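Local coordinates for protein 2,3-dihydroxy-2,3-dihydrophenylpropionate dehydrogenase (PDB 5XTF) that oxidises naphthalene cis-dihydrodiol to 1,2-dihydroxynaphthalene with NAD+, as a tetrameric short-chain dehydrogenase of aromatic hydrocarbon breakdown, at residues L39-K44 with E60-N65. Sequence-based numbering, arbitrary orientation.
Sequences LVRSFK and EALLCN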
loop_
_atom_site.group_PDB
_atom_site.type_symbol
_atom_site.label_atom_id
_atom_site.label_comp_id
_atom_site.label_asym_id
_atom_site.label_seq_id
_atom_site.Cartn_x
_atom_site.Cartn_y
_atom_site.Cartn_z
ATOM N N LEU B 39 11.575 18.989 -17.345
ATOM C CA LEU B 39 12.636 18.755 -16.375
ATOM C C LEU B 39 13.926 19.443 -16.807
ATOM O O LEU B 39 14.633 20.035 -15.978
ATOM C CB LEU B 39 12.849 17.252 -16.187
ATOM C CG LEU B 39 11.628 16.512 -15.636
ATOM C CD1 LEU B 39 11.934 15.025 -15.428
ATOM C CD2 LEU B 39 11.173 17.169 -14.350
ATOM N N VAL B 40 14.233 19.397 -18.105
ATOM C CA VAL B 40 15.369 20.152 -18.629
ATOM C C VAL B 40 15.220 21.628 -18.302
ATOM O O VAL B 40 16.115 22.251 -17.718
ATOM C CB VAL B 40 15.502 19.940 -20.142
ATOM C CG1 VAL B 40 16.520 20.952 -20.717
ATOM C CG2 VAL B 40 15.887 18.513 -20.438
ATOM N N ARG B 41 14.084 22.210 -18.676
ATOM C CA ARG B 41 13.870 23.624 -18.420
ATOM C C ARG B 41 13.897 23.922 -16.928
ATOM O O ARG B 41 14.439 24.948 -16.504
ATOM C CB ARG B 41 12.553 24.066 -19.047
ATOM C CG ARG B 41 12.551 23.907 -20.550
ATOM C CD ARG B 41 11.177 24.153 -21.154
ATOM N NE ARG B 41 11.208 23.998 -22.606
ATOM C CZ ARG B 41 10.135 23.837 -23.375
ATOM N NH1 ARG B 41 8.924 23.798 -22.832
ATOM N NH2 ARG B 41 10.271 23.699 -24.694
ATOM N N SER B 42 13.346 23.025 -16.110
ATOM C CA SER B 42 13.269 23.311 -14.680
ATOM C C SER B 42 14.630 23.199 -14.008
ATOM O O SER B 42 14.973 24.020 -13.147
ATOM C CB SER B 42 12.266 22.375 -14.013
ATOM O OG SER B 42 10.964 22.889 -14.186
ATOM N N PHE B 43 15.403 22.170 -14.349
ATOM C CA PHE B 43 16.692 22.001 -13.695
ATOM C C PHE B 43 17.687 23.042 -14.194
ATOM O O PHE B 43 18.487 23.577 -13.410
ATOM C CB PHE B 43 17.215 20.576 -13.908
ATOM C CG PHE B 43 16.659 19.562 -12.926
ATOM C CD1 PHE B 43 15.471 18.883 -13.189
ATOM C CD2 PHE B 43 17.326 19.284 -11.738
ATOM C CE1 PHE B 43 14.948 17.936 -12.273
ATOM C CE2 PHE B 43 16.807 18.332 -10.822
ATOM C CZ PHE B 43 15.618 17.671 -11.096
ATOM N N LYS B 44 17.635 23.363 -15.489
ATOM C CA LYS B 44 18.442 24.472 -16.003
ATOM C C LYS B 44 18.115 25.762 -15.268
ATOM O O LYS B 44 19.015 26.512 -14.882
ATOM C CB LYS B 44 18.210 24.650 -17.501
ATOM C CG LYS B 44 19.338 25.344 -18.214
ATOM C CD LYS B 44 20.452 24.367 -18.515
ATOM C CE LYS B 44 21.637 25.091 -19.119
ATOM N NZ LYS B 44 22.298 25.963 -18.109
ATOM N N GLU B 60 16.223 17.308 -30.685
ATOM C CA GLU B 60 17.502 17.959 -30.454
ATOM C C GLU B 60 17.440 19.430 -30.848
ATOM O O GLU B 60 17.904 20.294 -30.102
ATOM C CB GLU B 60 18.601 17.234 -31.224
ATOM C CG GLU B 60 19.980 17.759 -30.939
ATOM C CD GLU B 60 21.029 17.041 -31.750
ATOM O OE1 GLU B 60 20.696 16.602 -32.871
ATOM O OE2 GLU B 60 22.169 16.897 -31.254
ATOM N N ALA B 61 16.846 19.732 -32.005
ATOM C CA ALA B 61 16.772 21.110 -32.474
ATOM C C ALA B 61 15.892 21.946 -31.559
ATOM O O ALA B 61 16.171 23.132 -31.323
ATOM C CB ALA B 61 16.246 21.149 -33.907
ATOM N N LEU B 62 14.823 21.344 -31.036
ATOM C CA LEU B 62 14.005 22.024 -30.044
ATOM C C LEU B 62 14.846 22.461 -28.847
ATOM O O LEU B 62 14.712 23.593 -28.364
ATOM C CB LEU B 62 12.869 21.097 -29.624
ATOM C CG LEU B 62 11.654 21.577 -28.830
ATOM C CD1 LEU B 62 10.643 20.442 -28.810
ATOM C CD2 LEU B 62 12.006 21.981 -27.400
ATOM N N LEU B 63 15.733 21.584 -28.362
ATOM C CA LEU B 63 16.530 21.912 -27.183
ATOM C C LEU B 63 17.624 22.922 -27.496
ATOM O O LEU B 63 17.993 23.713 -26.617
ATOM C CB LEU B 63 17.156 20.651 -26.585
ATOM C CG LEU B 63 16.219 19.689 -25.852
ATOM C CD1 LEU B 63 17.015 18.513 -25.327
ATOM C CD2 LEU B 63 15.510 20.413 -24.700
ATOM N N CYS B 64 18.164 22.896 -28.728
ATOM C CA CYS B 64 19.204 23.844 -29.125
ATOM C C CYS B 64 18.633 25.239 -29.360
ATOM O O CYS B 64 19.219 26.235 -28.920
ATOM C CB CYS B 64 19.924 23.343 -30.376
ATOM S SG CYS B 64 20.924 21.872 -30.060
ATOM N N ASN B 65 17.494 25.333 -30.047
ATOM C CA ASN B 65 16.846 26.627 -30.215
ATOM C C ASN B 65 16.669 27.345 -28.888
ATOM O O ASN B 65 16.677 28.576 -28.845
ATOM C CB ASN B 65 15.476 26.465 -30.869
ATOM C CG ASN B 65 15.551 25.927 -32.275
ATOM O OD1 ASN B 65 16.629 25.784 -32.852
ATOM N ND2 ASN B 65 14.392 25.635 -32.841
#
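The guanidinium of R41, which meets L62 across the contact, is gripped by two carboxylates: NH1 forms a salt bridge with E38, one turn earlier, and NE another with E66, farther along the helix of L62. The methyl CD2 of L62 sits 3.6 Å from NH2 of R41, oblique to the guanidinium plane, and the two side chains cross at about a right angle. An extended arginine suits this partly exposed place, because its long aliphatic stem spans the gap while its charged end reaches the acids. On L62, CG stands anti to the backbone N (chi1 -167°), which swings its isopropyl end toward the arginine; leucine gives the guanidinium an apolar neighbour here.

Deeper in, V40 directs its short branched side chain at the other helix, and its CG1 lies 4.1 Å from CD2 of L63. Both residues are buried, as suits purely apolar groups; L63 also touches I73 of strand 72-75, and V40 touches F67. The CA atoms of V40 and L63 are 8.8 Å apart, so between these segments side chains alone make the contact. Helices 34-46 and 57-67, joined through strand 49-54, thus pack side by side, as successive helices do in the Rossmann fold, near the NAD+-binding residues S33 and Q59.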